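Local coordinates for succinoglycan biosynthesis protein (Bacillus cereus ATCC 14579, PDB 3B55) that binds a calcium ion and belongs to the erythromycin esterase-like family, although the reaction it may carry out is not established, at residues I42-L46 against I374-V378; W116-E121 against S175-V180; G170-Q174 against A286-A291; V343-Y348 against P359-S365. The protein carries 1 engineered substitution. One frame throughout, in Å; residues are numbered along the deposited sequence.

Interaction 1 (I42-L46 against I374-V378)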
loop_
_atom_site.group_PDB
_atom_site.type_symbol
_atom_site.label_atom_id
_atom_site.label_comp_id
_atom_site.label_asym_id
_atom_site.label_seq_id
_atom_site.Cartn_x
_atom_site.Cartn_y
_atom_site.Cartn_z
ATOM N N ILE A 42 -29.881 9.031 -6.635
ATOM C CA ILE A 42 -28.854 8.241 -5.973
ATOM C C ILE A 42 -27.971 9.182 -5.154
ATOM O O ILE A 42 -27.640 8.891 -4.007
ATOM C CB ILE A 42 -27.984 7.492 -7.006
ATOM C CG1 ILE A 42 -28.812 6.387 -7.674
ATOM C CG2 ILE A 42 -26.746 6.920 -6.337
ATOM C CD1 ILE A 42 -28.128 5.730 -8.862
ATOM N N ALA A 43 -27.607 10.315 -5.756
ATOM C CA ALA A 43 -26.756 11.307 -5.104
ATOM C C ALA A 43 -27.419 11.901 -3.863
ATOM O O ALA A 43 -26.741 12.450 -2.993
ATOM C CB ALA A 43 -26.401 12.412 -6.082
ATOM N N LYS A 44 -28.743 11.799 -3.790
ATOM C CA LYS A 44 -29.481 12.319 -2.650
ATOM C C LYS A 44 -29.530 11.270 -1.549
ATOM O O LYS A 44 -29.582 11.604 -0.366
ATOM C CB LYS A 44 -30.900 12.721 -3.068
ATOM C CG LYS A 44 -30.954 13.973 -3.941
ATOM C CD LYS A 44 -31.786 15.060 -3.272
ATOM C CE LYS A 44 -31.538 16.447 -3.878
ATOM N NZ LYS A 44 -32.529 16.854 -4.918
ATOM N N TRP A 45 -29.514 10.001 -1.943
ATOM C CA TRP A 45 -29.532 8.895 -0.987
ATOM C C TRP A 45 -28.156 8.863 -0.319
ATOM O O TRP A 45 -28.036 8.591 0.876
ATOM C CB TRP A 45 -29.784 7.579 -1.724
ATOM C CG TRP A 45 -29.874 6.361 -0.849
ATOM C CD1 TRP A 45 -31.015 5.714 -0.458
ATOM C CD2 TRP A 45 -28.781 5.625 -0.281
ATOM N NE1 TRP A 45 -30.699 4.617 0.312
ATOM C CE2 TRP A 45 -29.336 4.539 0.435
ATOM C CE3 TRP A 45 -27.388 5.774 -0.311
ATOM C CZ2 TRP A 45 -28.545 3.607 1.119
ATOM C CZ3 TRP A 45 -26.597 4.846 0.370
ATOM C CH2 TRP A 45 -27.181 3.776 1.073
ATOM N N LEU A 46 -27.123 9.147 -1.110
ATOM C CA LEU A 46 -25.747 9.172 -0.621
ATOM C C LEU A 46 -25.573 10.269 0.421
ATOM O O LEU A 46 -24.857 10.094 1.406
ATOM C CB LEU A 46 -24.777 9.429 -1.773
ATOM C CG LEU A 46 -24.686 8.374 -2.871
ATOM C CD1 LEU A 46 -23.859 8.913 -4.022
ATOM C CD2 LEU A 46 -24.076 7.102 -2.314
ATOM N N ILE A 374 -21.080 11.802 -9.506
ATOM C CA ILE A 374 -22.181 11.445 -8.634
ATOM C C ILE A 374 -21.883 11.692 -7.155
ATOM O O ILE A 374 -22.665 12.362 -6.477
ATOM C CB ILE A 374 -22.606 9.995 -8.919
ATOM C CG1 ILE A 374 -23.199 9.943 -10.337
ATOM C CG2 ILE A 374 -23.615 9.519 -7.884
ATOM C CD1 ILE A 374 -23.521 8.553 -10.857
ATOM N N PHE A 375 -20.769 11.167 -6.648
ATOM C CA PHE A 375 -20.407 11.409 -5.251
ATOM C C PHE A 375 -20.047 12.891 -5.099
ATOM O O PHE A 375 -20.158 13.466 -4.017
ATOM C CB PHE A 375 -19.209 10.543 -4.841
ATOM C CG PHE A 375 -19.590 9.174 -4.343
ATOM C CD1 PHE A 375 -19.803 8.947 -2.990
ATOM C CD2 PHE A 375 -19.765 8.118 -5.235
ATOM C CE1 PHE A 375 -20.187 7.689 -2.529
ATOM C CE2 PHE A 375 -20.147 6.864 -4.789
ATOM C CZ PHE A 375 -20.359 6.647 -3.430
ATOM N N GLY A 376 -19.623 13.505 -6.200
ATOM C CA GLY A 376 -19.259 14.910 -6.176
ATOM C C GLY A 376 -20.439 15.852 -5.999
ATOM O O GLY A 376 -20.246 17.040 -5.740
ATOM N N GLN A 377 -21.658 15.340 -6.149
ATOM C CA GLN A 377 -22.840 16.178 -5.984
ATOM C C GLN A 377 -23.334 16.217 -4.534
ATOM O O GLN A 377 -24.281 16.943 -4.216
ATOM C CB GLN A 377 -23.967 15.707 -6.907
ATOM C CG GLN A 377 -23.632 15.795 -8.393
ATOM C CD GLN A 377 -23.039 17.139 -8.773
ATOM O OE1 GLN A 377 -21.823 17.279 -8.889
ATOM N NE2 GLN A 377 -23.895 18.138 -8.951
ATOM N N VAL A 378 -22.704 15.430 -3.662
ATOM C CA VAL A 378 -23.078 15.425 -2.251
ATOM C C VAL A 378 -22.611 16.759 -1.670
ATOM O O VAL A 378 -21.458 17.139 -1.857
ATOM C CB VAL A 378 -22.402 14.262 -1.499
ATOM C CG1 VAL A 378 -22.607 14.415 0.002
ATOM C CG2 VAL A 378 -22.984 12.936 -1.982
#
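Ile-374 opens the contact by turning its CG2 branch to the helix that carries Ala-43 and Leu-46. That methyl stands anti to the backbone N, with CG1 taking the other position at chi1 -67°, and it reaches Leu-46 CD1 at 3.9 Å; Ile-42 CG2 is a looser neighbour of Ile-374 CG2 at 4.4 Å. The carbonyl O of Ile-374 faces the side chain of Ala-43, whose CB lies 3.8 Å from it; here the backbones come closest.

Phe-375 starts away from the helix, yet its ring swings back beneath Leu-46. CD1 of Leu-46 sits 4.0 Å from the centroid of the Phe-375 ring and 4° off the normal, the signature of a CH-pi contact over the middle of the face. The other branch reaches the rim, Leu-46 CD2 being 3.9 Å from Phe-375 CZ, so both methyls share one ring.

Gln-377 offers only its aliphatic base, CB to CB of Ala-43 at 4.2 Å, while a bend at chi2 (-48°) carries the amide off. Val-378 closes the patch with CG2, which lies 3.9 Å from Leu-46 CB.

Helix 39-49 packs mainly through apolar groups on helix 371-376 and the turn after it, away from the calcium site. Trp-397 of helix 392-398 touches Ile-42, Ile-374 and Phe-375, and residues of strands 382-386 and 429-433 also touch Phe-375.

Interaction 2 (W116-E121 against S175-V180)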
loop_
_atom_site.group_PDB
_atom_site.type_symbol
_atom_site.label_atom_id
_atom_site.label_comp_id
_atom_site.label_asym_id
_atom_site.label_seq_id
_atom_site.Cartn_x
_atom_site.Cartn_y
_atom_site.Cartn_z
ATOM N N TRP A 116 10.203 -2.849 0.731
ATOM C CA TRP A 116 10.440 -3.484 2.017
ATOM C C TRP A 116 11.778 -3.049 2.607
ATOM O O TRP A 116 11.880 -2.850 3.815
ATOM C CB TRP A 116 10.383 -5.009 1.859
ATOM C CG TRP A 116 10.972 -5.779 3.004
ATOM C CD1 TRP A 116 12.300 -5.965 3.275
ATOM C CD2 TRP A 116 10.253 -6.489 4.020
ATOM N NE1 TRP A 116 12.452 -6.750 4.396
ATOM C CE2 TRP A 116 11.211 -7.086 4.872
ATOM C CE3 TRP A 116 8.893 -6.681 4.291
ATOM C CZ2 TRP A 116 10.848 -7.862 5.981
ATOM C CZ3 TRP A 116 8.532 -7.456 5.396
ATOM C CH2 TRP A 116 9.508 -8.035 6.224
ATOM N N ASP A 117 12.796 -2.900 1.763
ATOM C CA ASP A 117 14.112 -2.490 2.245
ATOM C C ASP A 117 14.142 -1.057 2.761
ATOM O O ASP A 117 14.722 -0.775 3.812
ATOM C CB ASP A 117 15.181 -2.648 1.151
ATOM C CG ASP A 117 14.778 -2.016 -0.165
ATOM O OD1 ASP A 117 14.001 -1.037 -0.157
ATOM O OD2 ASP A 117 15.251 -2.494 -1.217
ATOM N N ARG A 118 13.517 -0.151 2.020
ATOM C CA ARG A 118 13.492 1.250 2.404
ATOM C C ARG A 118 12.728 1.438 3.715
ATOM O O ARG A 118 13.133 2.231 4.569
ATOM C CB ARG A 118 12.882 2.077 1.257
ATOM C CG ARG A 118 13.657 1.895 -0.054
ATOM C CD ARG A 118 12.995 2.493 -1.297
ATOM N NE ARG A 118 13.222 3.927 -1.422
ATOM C CZ ARG A 118 13.714 4.518 -2.504
ATOM N NH1 ARG A 118 14.043 3.806 -3.581
ATOM N NH2 ARG A 118 13.857 5.833 -2.514
ATOM N N ALA A 119 11.646 0.687 3.893
ATOM C CA ALA A 119 10.847 0.794 5.112
ATOM C C ALA A 119 11.600 0.311 6.359
ATOM O O ALA A 119 11.254 0.691 7.475
ATOM C CB ALA A 119 9.545 0.018 4.956
ATOM N N LEU A 120 12.616 -0.531 6.173
ATOM C CA LEU A 120 13.403 -1.016 7.303
ATOM C C LEU A 120 14.000 0.190 8.022
ATOM O O LEU A 120 14.196 0.165 9.236
ATOM C CB LEU A 120 14.535 -1.933 6.824
ATOM C CG LEU A 120 14.145 -3.300 6.257
ATOM C CD1 LEU A 120 15.393 -4.039 5.797
ATOM C CD2 LEU A 120 13.405 -4.107 7.321
ATOM N N GLU A 121 14.273 1.243 7.252
ATOM C CA GLU A 121 14.847 2.480 7.770
ATOM C C GLU A 121 13.774 3.402 8.345
ATOM O O GLU A 121 14.046 4.200 9.240
ATOM C CB GLU A 121 15.595 3.222 6.660
ATOM C CG GLU A 121 16.842 2.521 6.140
ATOM C CD GLU A 121 17.992 2.526 7.137
ATOM O OE1 GLU A 121 17.980 3.351 8.076
ATOM O OE2 GLU A 121 18.919 1.702 6.972
ATOM N N SER A 175 13.216 -3.116 -5.473
ATOM C CA SER A 175 14.640 -3.275 -5.211
ATOM C C SER A 175 14.879 -4.026 -3.898
ATOM O O SER A 175 13.978 -4.188 -3.078
ATOM C CB SER A 175 15.322 -1.907 -5.136
ATOM O OG SER A 175 14.894 -1.195 -3.988
ATOM N N VAL A 176 16.108 -4.490 -3.720
ATOM C CA VAL A 176 16.516 -5.212 -2.521
ATOM C C VAL A 176 17.885 -4.665 -2.157
ATOM O O VAL A 176 18.916 -5.226 -2.548
ATOM C CB VAL A 176 16.654 -6.717 -2.785
ATOM C CG1 VAL A 176 17.133 -7.414 -1.522
ATOM C CG2 VAL A 176 15.322 -7.288 -3.252
ATOM N N ASN A 177 17.897 -3.566 -1.414
ATOM C CA ASN A 177 19.157 -2.948 -1.035
ATOM C C ASN A 177 19.969 -3.801 -0.072
ATOM O O ASN A 177 19.517 -4.837 0.404
ATOM C CB ASN A 177 18.902 -1.554 -0.457
ATOM C CG ASN A 177 18.113 -0.667 -1.417
ATOM O OD1 ASN A 177 18.255 -0.781 -2.639
ATOM N ND2 ASN A 177 17.288 0.223 -0.873
ATOM N N GLU A 178 21.177 -3.342 0.216
ATOM C CA GLU A 178 22.101 -4.051 1.082
ATOM C C GLU A 178 21.655 -4.259 2.536
ATOM O O GLU A 178 22.054 -5.244 3.164
ATOM C CB GLU A 178 23.458 -3.340 1.026
ATOM C CG GLU A 178 24.643 -4.189 1.431
ATOM C CD GLU A 178 25.963 -3.575 0.990
ATOM O OE1 GLU A 178 27.031 -4.125 1.343
ATOM O OE2 GLU A 178 25.928 -2.542 0.283
ATOM N N ASN A 179 20.831 -3.369 3.082
ATOM C CA ASN A 179 20.398 -3.548 4.468
ATOM C C ASN A 179 19.655 -4.861 4.680
ATOM O O ASN A 179 19.743 -5.464 5.746
ATOM C CB ASN A 179 19.538 -2.366 4.946
ATOM C CG ASN A 179 18.431 -1.997 3.967
ATOM O OD1 ASN A 179 18.313 -2.576 2.881
ATOM N ND2 ASN A 179 17.604 -1.032 4.355
ATOM N N VAL A 180 18.929 -5.313 3.665
ATOM C CA VAL A 180 18.200 -6.571 3.775
ATOM C C VAL A 180 19.201 -7.718 3.885
ATOM O O VAL A 180 19.039 -8.620 4.701
ATOM C CB VAL A 180 17.295 -6.802 2.544
ATOM C CG1 VAL A 180 16.815 -8.250 2.505
ATOM C CG2 VAL A 180 16.108 -5.855 2.597
HETATM O O HOH W 1 12.133 -4.021 -1.114
#
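Asp-117 reaches from helix 116-128 into the loop 175-177 that precedes helix 178-192. Its CB rests against Val-180 CG2 at 3.6 Å, a methyl that also meets Leu-120 CD1 and the in-plane edge of the Trp-116 ring. Chi1 of 50° sets CG between the backbone N and the carbonyl carbon, which lays the carboxylate against the Asn-177 amide: the planes are 5° apart and stacked, with Asp-117 CG 3.4 Å from Asn-177 ND2.

At the tip, OD2 takes two hydrogen bonds. Ser-175 OG, 3.1 Å from Asp-117 OD2, donates to the syn lone pair, while Asn-177 N, 2.9 Å from the same oxygen, approaches on the anti side, tilted out of the carboxylate plane, with an N-H...O angle of 159°. Ser-175 O, another acceptor, lies 2.8 Å from Asp-117 OD2; the two donors, and a water bridging Ser-175 O to Asp-117 N, would probably ease that repulsion. Behind it, Asn-179 ND2 donates to Asp-117 O at 2.9 Å, from above the carbonyl plane, with Leu-120 N on the opposite face.

Helix 116-128 is tied to the start of helix 178-192; helix 250-268 packs on Trp-116 and Val-176, and Arg-118 NE turns away to His-136 O.

Interaction 3 (G170-Q174 against A286-A291)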
loop_
_atom_site.group_PDB
_atom_site.type_symbol
_atom_site.label_atom_id
_atom_site.label_comp_id
_atom_site.label_asym_id
_atom_site.label_seq_id
_atom_site.Cartn_x
_atom_site.Cartn_y
_atom_site.Cartn_z
ATOM N N GLY A 170 7.232 -2.382 4.630
ATOM C CA GLY A 170 7.148 -2.075 3.216
ATOM C C GLY A 170 6.805 -3.352 2.461
ATOM O O GLY A 170 7.499 -4.366 2.592
HETATM N N MSE A 171 5.743 -3.323 1.667
HETATM C CA MSE A 171 5.358 -4.511 0.928
HETATM C C MSE A 171 5.867 -4.538 -0.516
HETATM O O MSE A 171 5.769 -5.569 -1.184
HETATM C CB MSE A 171 3.836 -4.662 0.948
HETATM C CG MSE A 171 3.095 -3.627 0.125
HETATM SE SE MSE A 171 1.170 -3.859 0.199
HETATM C CE MSE A 171 0.636 -2.074 -0.338
ATOM N N ASP A 172 6.419 -3.424 -0.995
ATOM C CA ASP A 172 6.908 -3.375 -2.374
ATOM C C ASP A 172 8.319 -3.932 -2.548
ATOM O O ASP A 172 9.112 -3.951 -1.605
ATOM C CB ASP A 172 6.854 -1.947 -2.912
ATOM C CG ASP A 172 6.632 -1.906 -4.403
ATOM O OD1 ASP A 172 6.781 -2.965 -5.050
ATOM O OD2 ASP A 172 6.315 -0.821 -4.932
ATOM N N ILE A 173 8.624 -4.367 -3.770
ATOM C CA ILE A 173 9.923 -4.955 -4.095
ATOM C C ILE A 173 10.560 -4.427 -5.385
ATOM O O ILE A 173 10.984 -5.214 -6.231
ATOM C CB ILE A 173 9.796 -6.478 -4.256
ATOM C CG1 ILE A 173 8.689 -6.785 -5.269
ATOM C CG2 ILE A 173 9.506 -7.128 -2.920
ATOM C CD1 ILE A 173 8.609 -8.241 -5.674
ATOM N N GLN A 174 10.640 -3.113 -5.542
ATOM C CA GLN A 174 11.236 -2.556 -6.743
ATOM C C GLN A 174 12.755 -2.657 -6.633
ATOM O O GLN A 174 13.489 -2.340 -7.572
ATOM C CB GLN A 174 10.793 -1.103 -6.912
ATOM C CG GLN A 174 9.305 -0.907 -6.650
ATOM C CD GLN A 174 8.615 -0.072 -7.714
ATOM O OE1 GLN A 174 8.545 -0.466 -8.878
ATOM N NE2 GLN A 174 8.101 1.086 -7.315
ATOM N N ALA A 286 3.453 -10.749 -4.493
ATOM C CA ALA A 286 4.470 -10.449 -3.490
ATOM C C ALA A 286 3.987 -9.408 -2.470
ATOM O O ALA A 286 4.158 -9.597 -1.267
ATOM C CB ALA A 286 5.750 -9.951 -4.177
HETATM N N MSE A 287 3.407 -8.306 -2.943
HETATM C CA MSE A 287 2.914 -7.267 -2.033
HETATM C C MSE A 287 1.872 -7.865 -1.097
HETATM O O MSE A 287 1.820 -7.534 0.089
HETATM C CB MSE A 287 2.287 -6.098 -2.806
HETATM C CG MSE A 287 3.248 -5.371 -3.744
HETATM SE SE MSE A 287 2.990 -3.433 -3.770
HETATM C CE MSE A 287 1.379 -3.349 -4.829
ATOM N N TYR A 288 1.044 -8.743 -1.652
ATOM C CA TYR A 288 -0.011 -9.435 -0.911
ATOM C C TYR A 288 0.617 -10.280 0.183
ATOM O O TYR A 288 0.189 -10.231 1.339
ATOM C CB TYR A 288 -0.801 -10.348 -1.863
ATOM C CG TYR A 288 -1.382 -11.593 -1.223
ATOM C CD1 TYR A 288 -2.363 -11.504 -0.234
ATOM C CD2 TYR A 288 -0.968 -12.864 -1.624
ATOM C CE1 TYR A 288 -2.918 -12.649 0.339
ATOM C CE2 TYR A 288 -1.523 -14.021 -1.059
ATOM C CZ TYR A 288 -2.497 -13.905 -0.078
ATOM O OH TYR A 288 -3.055 -15.033 0.492
ATOM N N GLU A 289 1.634 -11.054 -0.202
ATOM C CA GLU A 289 2.338 -11.944 0.719
ATOM C C GLU A 289 2.996 -11.177 1.854
ATOM O O GLU A 289 2.990 -11.626 2.998
ATOM C CB GLU A 289 3.409 -12.761 -0.024
ATOM C CG GLU A 289 2.865 -13.717 -1.076
ATOM C CD GLU A 289 3.936 -14.653 -1.636
ATOM O OE1 GLU A 289 5.142 -14.333 -1.506
ATOM O OE2 GLU A 289 3.569 -15.696 -2.225
ATOM N N ASN A 290 3.558 -10.018 1.533
ATOM C CA ASN A 290 4.226 -9.205 2.538
ATOM C C ASN A 290 3.228 -8.585 3.501
ATOM O O ASN A 290 3.517 -8.441 4.685
ATOM C CB ASN A 290 5.076 -8.132 1.853
ATOM C CG ASN A 290 6.239 -8.737 1.084
ATOM O OD1 ASN A 290 6.810 -8.114 0.178
ATOM N ND2 ASN A 290 6.600 -9.964 1.447
ATOM N N ALA A 291 2.053 -8.228 2.990
ATOM C CA ALA A 291 1.007 -7.647 3.820
ATOM C C ALA A 291 0.399 -8.760 4.677
ATOM O O ALA A 291 0.026 -8.538 5.830
ATOM C CB ALA A 291 -0.058 -7.020 2.948
#
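The Asp-172 carboxylate has the selenium of Met-287 over one of its faces, SE standing 4.0 Å from Asp-172 CG, and the two side chains run side by side. Asp-172 OD1 is engaged by Ile-173 N at 2.6 Å, met on the anti side and out of the carboxylate plane, and by His-283 NE2 as well.

These residues belong to the parallel part of a mixed alpha/beta sheet, with strand 167-172 at its edge. Chain order and the shared direction of strands 167-172 and 301-306 make the helices between them a long crossover, of which helix 278-298 is the last. It lies along the strand, as shown by an axis separation of 6.8 Å and a nearly antiparallel angle of 163° between the directions of strand 170-172 and helix segment 286-291.

Another flat group, the carbonyl of Met-171, points at the helix, where Met-287 CA approaches Met-171 O at 3.4 Å with an angle of 152° at the hydrogen, a CA-H...O contact. Selenomethionine Met-171 enters with CG in the crowded position (chi1 70°) and an extended chain beyond, so its CG lies 3.9 Å from Met-287 SE, while its CB meets Asn-290 CB at 3.8 Å.

The calcium ion, held by His-85 and Glu-113, is about 6 Å from the Asp-172 side chain, so this packing borders the metal site. Farther along the loop, Ile-173 CD1 touches the Ala-286 CB methyl at 3.7 Å.

Interaction 4 (V343-Y348 against P359-S365)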
loop_
_atom_site.group_PDB
_atom_site.type_symbol
_atom_site.label_atom_id
_atom_site.label_comp_id
_atom_site.label_asym_id
_atom_site.label_seq_id
_atom_site.Cartn_x
_atom_site.Cartn_y
_atom_site.Cartn_z
ATOM N N VAL A 343 -12.222 11.311 -5.353
ATOM C CA VAL A 343 -12.151 12.748 -5.522
ATOM C C VAL A 343 -13.204 13.284 -6.479
ATOM O O VAL A 343 -14.028 12.531 -6.998
ATOM C CB VAL A 343 -10.758 13.132 -6.035
ATOM C CG1 VAL A 343 -9.709 12.799 -4.979
ATOM C CG2 VAL A 343 -10.460 12.377 -7.324
ATOM N N TYR A 344 -13.157 14.592 -6.710
ATOM C CA TYR A 344 -14.094 15.257 -7.604
ATOM C C TYR A 344 -13.440 16.416 -8.363
ATOM O O TYR A 344 -13.246 16.341 -9.575
ATOM C CB TYR A 344 -15.302 15.752 -6.804
ATOM C CG TYR A 344 -16.341 16.461 -7.639
ATOM C CD1 TYR A 344 -16.821 15.891 -8.819
ATOM C CD2 TYR A 344 -16.839 17.707 -7.258
ATOM C CE1 TYR A 344 -17.767 16.545 -9.601
ATOM C CE2 TYR A 344 -17.789 18.370 -8.032
ATOM C CZ TYR A 344 -18.249 17.783 -9.200
ATOM O OH TYR A 344 -19.188 18.436 -9.966
ATOM N N GLU A 345 -13.090 17.484 -7.655
ATOM C CA GLU A 345 -12.459 18.628 -8.301
ATOM C C GLU A 345 -11.127 18.965 -7.643
ATOM O O GLU A 345 -10.869 18.578 -6.497
ATOM C CB GLU A 345 -13.376 19.857 -8.246
ATOM C CG GLU A 345 -14.723 19.684 -8.942
ATOM C CD GLU A 345 -15.597 20.933 -8.857
ATOM O OE1 GLU A 345 -15.700 21.513 -7.755
ATOM O OE2 GLU A 345 -16.188 21.324 -9.888
ATOM N N GLY A 346 -10.275 19.679 -8.377
ATOM C CA GLY A 346 -8.984 20.057 -7.830
ATOM C C GLY A 346 -7.786 19.705 -8.689
ATOM O O GLY A 346 -7.927 19.281 -9.836
ATOM N N GLN A 347 -6.598 19.884 -8.115
ATOM C CA GLN A 347 -5.351 19.589 -8.801
ATOM C C GLN A 347 -4.499 18.640 -7.974
ATOM O O GLN A 347 -4.624 18.582 -6.751
ATOM C CB GLN A 347 -4.584 20.881 -9.076
ATOM C CG GLN A 347 -5.406 21.906 -9.838
ATOM C CD GLN A 347 -4.630 23.163 -10.148
ATOM O OE1 GLN A 347 -3.803 23.190 -11.062
ATOM N NE2 GLN A 347 -4.882 24.215 -9.375
ATOM N N TYR A 348 -3.625 17.903 -8.648
ATOM C CA TYR A 348 -2.770 16.941 -7.975
ATOM C C TYR A 348 -1.445 16.800 -8.701
ATOM O O TYR A 348 -1.314 17.221 -9.854
ATOM C CB TYR A 348 -3.459 15.577 -7.935
ATOM C CG TYR A 348 -3.954 15.105 -9.291
ATOM C CD1 TYR A 348 -5.174 15.550 -9.805
ATOM C CD2 TYR A 348 -3.190 14.237 -10.074
ATOM C CE1 TYR A 348 -5.622 15.144 -11.064
ATOM C CE2 TYR A 348 -3.630 13.825 -11.331
ATOM C CZ TYR A 348 -4.841 14.285 -11.818
ATOM O OH TYR A 348 -5.264 13.911 -13.065
ATOM N N PRO A 359 2.650 19.541 -10.150
ATOM C CA PRO A 359 1.222 19.867 -10.079
ATOM C C PRO A 359 0.590 20.064 -11.453
ATOM O O PRO A 359 0.019 21.118 -11.731
ATOM C CB PRO A 359 1.212 21.148 -9.265
ATOM C CG PRO A 359 2.469 21.832 -9.765
ATOM C CD PRO A 359 3.474 20.701 -9.758
ATOM N N TYR A 360 0.669 19.037 -12.297
ATOM C CA TYR A 360 0.127 19.117 -13.650
ATOM C C TYR A 360 -1.194 18.390 -13.819
ATOM O O TYR A 360 -1.729 18.308 -14.919
ATOM C CB TYR A 360 1.150 18.554 -14.642
ATOM C CG TYR A 360 2.554 19.049 -14.377
ATOM C CD1 TYR A 360 3.572 18.165 -14.035
ATOM C CD2 TYR A 360 2.848 20.412 -14.416
ATOM C CE1 TYR A 360 4.860 18.628 -13.726
ATOM C CE2 TYR A 360 4.122 20.887 -14.118
ATOM C CZ TYR A 360 5.123 19.991 -13.767
ATOM O OH TYR A 360 6.369 20.469 -13.435
ATOM N N GLY A 361 -1.722 17.863 -12.724
ATOM C CA GLY A 361 -2.975 17.146 -12.809
ATOM C C GLY A 361 -4.157 18.020 -12.460
ATOM O O GLY A 361 -4.124 18.765 -11.481
ATOM N N THR A 362 -5.202 17.947 -13.278
ATOM C CA THR A 362 -6.414 18.716 -13.031
ATOM C C THR A 362 -7.582 17.760 -13.170
ATOM O O THR A 362 -7.718 17.077 -14.184
ATOM C CB THR A 362 -6.589 19.848 -14.044
ATOM O OG1 THR A 362 -5.390 20.626 -14.101
ATOM C CG2 THR A 362 -7.750 20.749 -13.633
ATOM N N LEU A 363 -8.420 17.698 -12.146
ATOM C CA LEU A 363 -9.571 16.807 -12.188
ATOM C C LEU A 363 -10.656 17.334 -13.117
ATOM O O LEU A 363 -10.974 18.523 -13.091
ATOM C CB LEU A 363 -10.136 16.617 -10.778
ATOM C CG LEU A 363 -9.268 15.774 -9.843
ATOM C CD1 LEU A 363 -9.853 15.769 -8.436
ATOM C CD2 LEU A 363 -9.185 14.359 -10.397
ATOM N N LYS A 364 -11.194 16.441 -13.948
ATOM C CA LYS A 364 -12.269 16.773 -14.884
ATOM C C LYS A 364 -13.376 15.732 -14.741
ATOM O O LYS A 364 -13.457 14.790 -15.530
ATOM C CB LYS A 364 -11.783 16.760 -16.338
ATOM C CG LYS A 364 -10.618 17.676 -16.642
ATOM C CD LYS A 364 -10.478 17.927 -18.143
ATOM C CE LYS A 364 -11.633 18.762 -18.703
ATOM N NZ LYS A 364 -12.892 17.997 -18.926
ATOM N N SER A 365 -14.211 15.889 -13.721
ATOM C CA SER A 365 -15.309 14.960 -13.496
ATOM C C SER A 365 -16.521 15.509 -14.233
ATOM O O SER A 365 -17.516 15.900 -13.629
ATOM C CB SER A 365 -15.602 14.843 -12.007
ATOM O OG SER A 365 -14.416 14.555 -11.294
HETATM O O HOH W 2 -13.756 18.002 -11.991
HETATM O O HOH W 3 -18.442 18.360 -12.479
HETATM O O HOH W 4 -11.150 20.307 -11.029
HETATM O O HOH W 5 -2.851 21.300 -12.241
#
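Tyr-348 lays its ring flat on Gly-361: Gly-361 CA is 3.6 Å from the centroid of the Tyr-348 ring and 14° off its normal, a CH-pi contact over the centre. A first torsion of 52° folds the ring back across the partner strand, and the bare CA of Gly-361 lets it come down so closely. Beneath the ring the two residues form a hydrogen-bonded antiparallel pair, with Tyr-348 N to Gly-361 O at 3.0 Å and Gly-361 N to Tyr-348 O also at 3.0 Å. Gln-347 and Thr-362 follow as the non-hydrogen-bonded pair.

Next to the ring, Leu-363 fills the corner at which the chain changes sheets. Its CD2 meets Tyr-348 CE1 at 3.7 Å, and its CD1 lies 3.6 Å from Val-343 CG2 and also packs on the backbone of Glu-345, where the chain turns. The leucine is positioned by its backbone, since Leu-363 N donates to Gly-346 O at 2.8 Å in an almost straight bond (178°).

Farther out, Ser-365 OG donates to Tyr-344 O at 2.7 Å, in the carbonyl plane and on a lone pair. Waters extend this grip: one joins Gly-346 N to Leu-363 O, another links Tyr-344 O with Ser-365 N, and a third lies between Tyr-344 OH and Ser-365 O.

The contact is thus the base of the hairpin of strands 346-351 and 357-362, where it leaves the end of strand 336-344. Phe-405 meets Tyr-348 edge-to-face, Val-436 packs on Val-343 and Leu-363, and Asn-372 of helix 371-376 touches Val-343 and Ser-365.

From the N terminus, helix 39-49 opens interaction 1, which closes only at 374-378, so the other three contacts fall within its span. Interaction 2 opens at 116-121; before it closes at 175-180, interaction 3 has begun at 170-174, to end at 286-291. These two therefore cross, and they touch through a probable hydrogen bond, Trp-116 N to Asp-172 O at 2.8 Å, tying two helices to the outermost parallel strand and helix 278-298. Interaction 4 follows in series as a local hairpin. It meets interaction 1 through a probable hydrogen bond between Tyr-344 OH and Gln-377 OE1, whereas interactions 1 and 2 lie on opposite sides of the chain's centre.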